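Long-range contacts in aldehyde dehydrogenase (Bartonella henselae, PDB 3I44), which probably oxidises aldehydes to carboxylic acids with nicotinamide adenine dinucleotide (NAD+ or NADP+) as cofactor, as members of the aldehyde dehydrogenase family do: residues Phe28-Leu33 against Val220-Asn225; Leu95-Lys100 against Ala208-Glu213. The protein carries 1 engineered substitution. One frame throughout, in Å; residues are numbered along the deposited sequence.

Contact 1. Residues Phe28-Leu33 against Val220-Asn225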
loop_
_atom_site.group_PDB
_atom_site.type_symbol
_atom_site.label_atom_id
_atom_site.label_comp_id
_atom_site.label_asym_id
_atom_site.label_seq_id
_atom_site.Cartn_x
_atom_site.Cartn_y
_atom_site.Cartn_z
ATOM N N PHE A 28 27.645 9.428 -12.929
ATOM C CA PHE A 28 26.229 9.041 -12.840
ATOM C C PHE A 28 25.649 8.922 -14.259
ATOM O O PHE A 28 26.190 9.506 -15.180
ATOM C CB PHE A 28 25.435 10.074 -12.040
ATOM C CG PHE A 28 25.936 10.294 -10.629
ATOM C CD1 PHE A 28 26.534 9.281 -9.910
ATOM C CD2 PHE A 28 25.769 11.530 -10.016
ATOM C CE1 PHE A 28 26.985 9.491 -8.618
ATOM C CE2 PHE A 28 26.196 11.744 -8.707
ATOM C CZ PHE A 28 26.819 10.725 -8.008
ATOM N N TYR A 29 24.594 8.130 -14.434
ATOM C CA TYR A 29 23.955 7.970 -15.743
ATOM C C TYR A 29 22.623 8.730 -15.713
ATOM O O TYR A 29 21.629 8.304 -15.076
ATOM C CB TYR A 29 23.775 6.498 -16.123
ATOM C CG TYR A 29 23.240 6.287 -17.531
ATOM C CD1 TYR A 29 24.064 6.416 -18.646
ATOM C CD2 TYR A 29 21.917 5.943 -17.740
ATOM C CE1 TYR A 29 23.579 6.216 -19.950
ATOM C CE2 TYR A 29 21.422 5.729 -19.014
ATOM C CZ TYR A 29 22.250 5.883 -20.121
ATOM O OH TYR A 29 21.733 5.684 -21.381
ATOM N N ILE A 30 22.639 9.911 -16.333
ATOM C CA ILE A 30 21.504 10.808 -16.294
ATOM C C ILE A 30 21.196 11.278 -17.721
ATOM O O ILE A 30 22.077 11.771 -18.415
ATOM C CB ILE A 30 21.731 12.020 -15.381
ATOM C CG1 ILE A 30 22.068 11.565 -13.947
ATOM C CG2 ILE A 30 20.465 12.894 -15.385
ATOM C CD1 ILE A 30 22.443 12.704 -12.921
ATOM N N ASN A 31 19.947 11.083 -18.140
ATOM C CA ASN A 31 19.474 11.520 -19.433
ATOM C C ASN A 31 20.320 10.990 -20.591
ATOM O O ASN A 31 20.680 11.723 -21.497
ATOM C CB ASN A 31 19.382 13.056 -19.461
ATOM C CG ASN A 31 18.295 13.565 -20.402
ATOM O OD1 ASN A 31 17.338 12.861 -20.756
ATOM N ND2 ASN A 31 18.431 14.806 -20.793
ATOM N N GLY A 32 20.626 9.698 -20.553
ATOM C CA GLY A 32 21.316 9.039 -21.649
ATOM C C GLY A 32 22.830 9.198 -21.684
ATOM O O GLY A 32 23.440 8.723 -22.609
ATOM N N LEU A 33 23.423 9.832 -20.670
ATOM C CA LEU A 33 24.856 10.139 -20.652
ATOM C C LEU A 33 25.476 9.890 -19.283
ATOM O O LEU A 33 24.835 10.145 -18.243
ATOM C CB LEU A 33 25.091 11.625 -20.987
ATOM C CG LEU A 33 24.728 12.119 -22.399
ATOM C CD1 LEU A 33 24.938 13.629 -22.489
ATOM C CD2 LEU A 33 25.560 11.405 -23.460
ATOM N N VAL A 220 14.647 7.815 -19.466
ATOM C CA VAL A 220 13.746 6.752 -18.991
ATOM C C VAL A 220 14.344 6.068 -17.763
ATOM O O VAL A 220 13.648 5.827 -16.760
ATOM C CB VAL A 220 13.459 5.758 -20.124
ATOM C CG1 VAL A 220 12.633 4.577 -19.640
ATOM C CG2 VAL A 220 12.743 6.507 -21.296
ATOM N N PHE A 221 15.634 5.762 -17.840
ATOM C CA PHE A 221 16.327 5.163 -16.742
ATOM C C PHE A 221 17.510 6.033 -16.331
ATOM O O PHE A 221 18.326 6.392 -17.163
ATOM C CB PHE A 221 16.805 3.746 -17.114
ATOM C CG PHE A 221 17.713 3.152 -16.101
ATOM C CD1 PHE A 221 17.198 2.493 -14.981
ATOM C CD2 PHE A 221 19.101 3.306 -16.222
ATOM C CE1 PHE A 221 18.047 1.974 -14.009
ATOM C CE2 PHE A 221 19.955 2.798 -15.272
ATOM C CZ PHE A 221 19.439 2.115 -14.159
ATOM N N ASN A 222 17.623 6.316 -15.030
ATOM C CA ASN A 222 18.713 7.153 -14.513
ATOM C C ASN A 222 19.306 6.517 -13.264
ATOM O O ASN A 222 18.570 5.944 -12.440
ATOM C CB ASN A 222 18.208 8.573 -14.188
ATOM C CG ASN A 222 17.477 9.196 -15.333
ATOM O OD1 ASN A 222 18.086 9.840 -16.189
ATOM N ND2 ASN A 222 16.135 8.965 -15.401
ATOM N N LEU A 223 20.630 6.592 -13.130
ATOM C CA LEU A 223 21.335 6.010 -12.004
ATOM C C LEU A 223 22.202 7.078 -11.336
ATOM O O LEU A 223 23.020 7.732 -12.007
ATOM C CB LEU A 223 22.180 4.778 -12.428
ATOM C CG LEU A 223 22.980 4.069 -11.294
ATOM C CD1 LEU A 223 23.320 2.617 -11.637
ATOM C CD2 LEU A 223 24.282 4.813 -10.974
ATOM N N ILE A 224 21.968 7.279 -10.045
ATOM C CA ILE A 224 22.840 8.098 -9.211
ATOM C C ILE A 224 23.270 7.254 -8.016
ATOM O O ILE A 224 22.472 6.487 -7.476
ATOM C CB ILE A 224 22.168 9.414 -8.715
ATOM C CG1 ILE A 224 20.915 9.112 -7.880
ATOM C CG2 ILE A 224 21.875 10.329 -9.898
ATOM C CD1 ILE A 224 20.228 10.325 -7.293
ATOM N N ASN A 225 24.538 7.340 -7.639
ATOM C CA ASN A 225 25.012 6.685 -6.417
ATOM C C ASN A 225 24.819 7.615 -5.237
ATOM O O ASN A 225 24.630 8.835 -5.402
ATOM C CB ASN A 225 26.476 6.256 -6.550
ATOM C CG ASN A 225 26.651 5.071 -7.481
ATOM O OD1 ASN A 225 27.482 5.087 -8.396
ATOM N ND2 ASN A 225 25.839 4.049 -7.276
HETATM O O HOH W 1 18.711 8.006 -19.240
#

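Contact 2. Residues Leu95-Lys100 against Ala208-Glu213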
loop_
_atom_site.group_PDB
_atom_site.type_symbol
_atom_site.label_atom_id
_atom_site.label_comp_id
_atom_site.label_asym_id
_atom_site.label_seq_id
_atom_site.Cartn_x
_atom_site.Cartn_y
_atom_site.Cartn_z
ATOM N N LEU A 95 17.595 -8.065 -22.243
ATOM C CA LEU A 95 17.940 -9.437 -21.943
ATOM C C LEU A 95 19.091 -9.945 -22.823
ATOM O O LEU A 95 20.017 -10.573 -22.328
ATOM C CB LEU A 95 16.733 -10.347 -22.137
ATOM C CG LEU A 95 16.974 -11.840 -21.839
ATOM C CD1 LEU A 95 17.537 -12.040 -20.401
ATOM C CD2 LEU A 95 15.699 -12.661 -22.045
ATOM N N GLU A 96 18.989 -9.698 -24.130
ATOM C CA GLU A 96 20.034 -10.101 -25.074
ATOM C C GLU A 96 21.393 -9.512 -24.675
ATOM O O GLU A 96 22.374 -10.235 -24.646
ATOM C CB GLU A 96 19.679 -9.685 -26.498
ATOM C CG GLU A 96 20.858 -9.788 -27.420
ATOM C CD GLU A 96 20.521 -9.477 -28.850
ATOM O OE1 GLU A 96 19.571 -8.729 -29.121
ATOM O OE2 GLU A 96 21.260 -9.966 -29.705
ATOM N N ILE A 97 21.457 -8.219 -24.360
ATOM C CA ILE A 97 22.727 -7.623 -23.966
ATOM C C ILE A 97 23.150 -8.120 -22.568
ATOM O O ILE A 97 24.319 -8.352 -22.321
ATOM C CB ILE A 97 22.696 -6.069 -24.062
ATOM C CG1 ILE A 97 22.490 -5.635 -25.530
ATOM C CG2 ILE A 97 23.953 -5.490 -23.475
ATOM C CD1 ILE A 97 21.696 -4.333 -25.690
ATOM N N TYR A 98 22.189 -8.312 -21.670
ATOM C CA TYR A 98 22.468 -8.864 -20.342
ATOM C C TYR A 98 23.159 -10.207 -20.428
ATOM O O TYR A 98 24.168 -10.421 -19.746
ATOM C CB TYR A 98 21.184 -8.993 -19.528
ATOM C CG TYR A 98 21.336 -9.404 -18.071
ATOM C CD1 TYR A 98 21.395 -8.441 -17.037
ATOM C CD2 TYR A 98 21.368 -10.744 -17.713
ATOM C CE1 TYR A 98 21.488 -8.835 -15.679
ATOM C CE2 TYR A 98 21.465 -11.132 -16.390
ATOM C CZ TYR A 98 21.533 -10.176 -15.376
ATOM O OH TYR A 98 21.634 -10.615 -14.073
ATOM N N GLU A 99 22.653 -11.092 -21.295
ATOM C CA GLU A 99 23.274 -12.402 -21.481
ATOM C C GLU A 99 24.676 -12.252 -22.079
ATOM O O GLU A 99 25.622 -12.941 -21.645
ATOM C CB GLU A 99 22.422 -13.381 -22.321
ATOM C CG GLU A 99 21.200 -13.966 -21.650
ATOM C CD GLU A 99 21.490 -14.860 -20.431
ATOM O OE1 GLU A 99 22.670 -15.174 -20.131
ATOM O OE2 GLU A 99 20.509 -15.274 -19.763
ATOM N N LYS A 100 24.826 -11.351 -23.044
ATOM C CA LYS A 100 26.145 -11.112 -23.641
ATOM C C LYS A 100 27.147 -10.663 -22.574
ATOM O O LYS A 100 28.305 -11.047 -22.613
ATOM C CB LYS A 100 26.089 -10.093 -24.784
ATOM C CG LYS A 100 27.483 -9.788 -25.416
ATOM C CD LYS A 100 27.377 -8.953 -26.692
ATOM C CE LYS A 100 26.894 -7.543 -26.373
ATOM N NZ LYS A 100 26.980 -6.598 -27.533
ATOM N N ALA A 208 23.315 -0.316 -15.979
ATOM C CA ALA A 208 23.123 0.962 -16.664
ATOM C C ALA A 208 23.715 0.929 -18.062
ATOM O O ALA A 208 23.075 1.383 -18.997
ATOM C CB ALA A 208 23.710 2.132 -15.860
ATOM N N GLU A 209 24.946 0.436 -18.192
ATOM C CA GLU A 209 25.566 0.300 -19.516
ATOM C C GLU A 209 24.788 -0.637 -20.430
ATOM O O GLU A 209 24.765 -0.438 -21.632
ATOM C CB GLU A 209 26.993 -0.233 -19.416
ATOM C CG GLU A 209 27.983 0.698 -18.753
ATOM C CD GLU A 209 29.384 0.065 -18.682
ATOM O OE1 GLU A 209 29.811 -0.574 -19.647
ATOM O OE2 GLU A 209 30.039 0.146 -17.652
ATOM N N ILE A 210 24.237 -1.715 -19.870
ATOM C CA ILE A 210 23.377 -2.613 -20.645
ATOM C C ILE A 210 22.200 -1.840 -21.247
ATOM O O ILE A 210 21.949 -1.945 -22.455
ATOM C CB ILE A 210 22.967 -3.820 -19.827
ATOM C CG1 ILE A 210 24.210 -4.693 -19.607
ATOM C CG2 ILE A 210 21.875 -4.688 -20.541
ATOM C CD1 ILE A 210 24.105 -5.720 -18.458
ATOM N N LEU A 211 21.546 -1.001 -20.435
ATOM C CA LEU A 211 20.347 -0.276 -20.845
ATOM C C LEU A 211 20.704 0.793 -21.883
ATOM O O LEU A 211 19.982 1.046 -22.830
ATOM C CB LEU A 211 19.627 0.371 -19.643
ATOM C CG LEU A 211 18.474 -0.475 -19.096
ATOM C CD1 LEU A 211 18.954 -1.870 -18.674
ATOM C CD2 LEU A 211 17.798 0.257 -17.933
ATOM N N ASP A 212 21.868 1.375 -21.715
ATOM C CA ASP A 212 22.345 2.374 -22.646
ATOM C C ASP A 212 22.621 1.743 -24.014
ATOM O O ASP A 212 22.251 2.294 -25.026
ATOM C CB ASP A 212 23.606 2.981 -22.071
ATOM C CG ASP A 212 24.176 4.067 -22.945
ATOM O OD1 ASP A 212 23.471 5.025 -23.255
ATOM O OD2 ASP A 212 25.347 3.952 -23.276
ATOM N N GLU A 213 23.265 0.573 -24.019
ATOM C CA GLU A 213 23.539 -0.175 -25.256
ATOM C C GLU A 213 22.237 -0.652 -25.923
ATOM O O GLU A 213 22.165 -0.783 -27.148
ATOM C CB GLU A 213 24.463 -1.357 -24.978
ATOM C CG GLU A 213 24.928 -2.095 -26.260
ATOM C CD GLU A 213 25.924 -3.243 -26.022
ATOM O OE1 GLU A 213 26.124 -4.042 -26.969
ATOM O OE2 GLU A 213 26.495 -3.363 -24.910
#

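Contact 1. Residues Phe28-Leu33 against Val220-Asn225
Tyr29 and Leu223 form an antiparallel hydrogen-bonded pair, the single bridge between these two strands. Tyr29 N donates to Leu223 O at 2.9 Å, and Leu223 N returns the bond to Tyr29 O at 2.8 Å. The same Tyr29 O also receives a CA-H...O contact from Asn222 CA at 3.2 Å. Strand 221-223 in turn pairs in parallel with strand 191-195 of the neighbouring mixed sheet.

A side-chain amide carries the pairing on beyond the bridge. Asn31 N points almost straight at Asn222 OD1 (3.0 Å, N-H...O 174°), and the opposite end of the amide, ND2, is held by the carbonyls of Gly219 and Met192. With both ends bound, the amide cannot easily flip, which is why asparagine suits this buried place. Asn31 and Gly32 form the corner of a type I' turn that joins strands 23-30 and 33-35 as a hairpin; both take positive phi, a backbone shape that asparagine and glycine adopt readily. Water 1 accepts from Gly32 N and donates to Phe221 O at 2.7 Å, tying the turn to the strand.

Phe28, Ile30 and Ile224 share one side. The Phe28 ring has Ile224 CA over one face, a CH-pi contact 4.3 Å from the ring centroid and offset toward the rim. Ile224 CG2, with CG1 in the more hindered rotamer (chi1 60°), makes apolar contacts with Ile30 CD1 at 3.9 Å and with Phe28 CD2. On the other side Tyr29 presents its ring edge to Phe221 O, and the two aromatic side chains cross at about a right angle; the Tyr29 hydroxyl is bound by Asp212.

Backbone, amide and water bonds thus satisfy polar groups within a largely apolar layer, which probably fixes the register of Tyr29 against Leu223.

Contact 2. Residues Leu95-Lys100 against Ala208-Glu213
Lys100 and Glu213 join at the solvent-facing margin of this helix pair in a salt bridge, Lys100 NZ to Glu213 OE1 at 2.8 Å. The carboxylate accepts through the syn lone pair of OE1, on the side of its other oxygen. Glu213 extends fully beyond CG, whereas the lysine chain bends at chi3 (68°) to bring its ammonium group round, and the two side chains cross at about a right angle. Long, flexible charged residues suit this margin: the aliphatic part of Glu213 lies against Ile97 CD1 while the charges pair.

OE2 of Glu213 sits by a methyl instead, 3.6 Å from Ile97 CG2. The acid therefore bridges two environments, one oxygen engaged by the lysine and the other beside the hydrocarbon core. Ile97 CD1 rests against the backbone of Glu213, 3.7 Å from its carbonyl carbon.

Further in, Ile97 and Ile210 pass alongside, pointing opposite ways, and Ile97 CG2 meets Ile210 CG2 at 3.7 Å. Beta-branched side chains place those methyls close to the backbone; the short segment axes approach to 9.1 Å. Ile210 CD1 lies 4.1 Å from Tyr98 CD1, and the tyrosine's hydroxyl is satisfied by the carbonyl of Thr125. Nearby, Glu209 forms a salt bridge with Arg101.

The segments run at 131° to one another. Helix 202-213 is the crossover between parallel strands 191-195 and 221-223, a beta-alpha-beta unit on which helix 84-100 packs, consistent with the Rossmann-like cofactor-binding domain of aldehyde dehydrogenases.

The centres of contacts 1 and 2 lie 15 Å apart, on the same side of the chain's centre. Helix 202-213, which supplies one half of contact 2, is followed in the chain by strand 221-223 of contact 1; segment 95-100 also falls between the two halves of contact 1. The two contacts touch: Phe221 packs directly against Ala208 and Leu211 of that helix, and the residues 28-33 meet it at Asp212. Helix and strand are thus consecutive elements of one beta-alpha-beta unit, and the two contacts attach the N-terminal strand and helix 84-100 to this unit of the probable cofactor-binding domain.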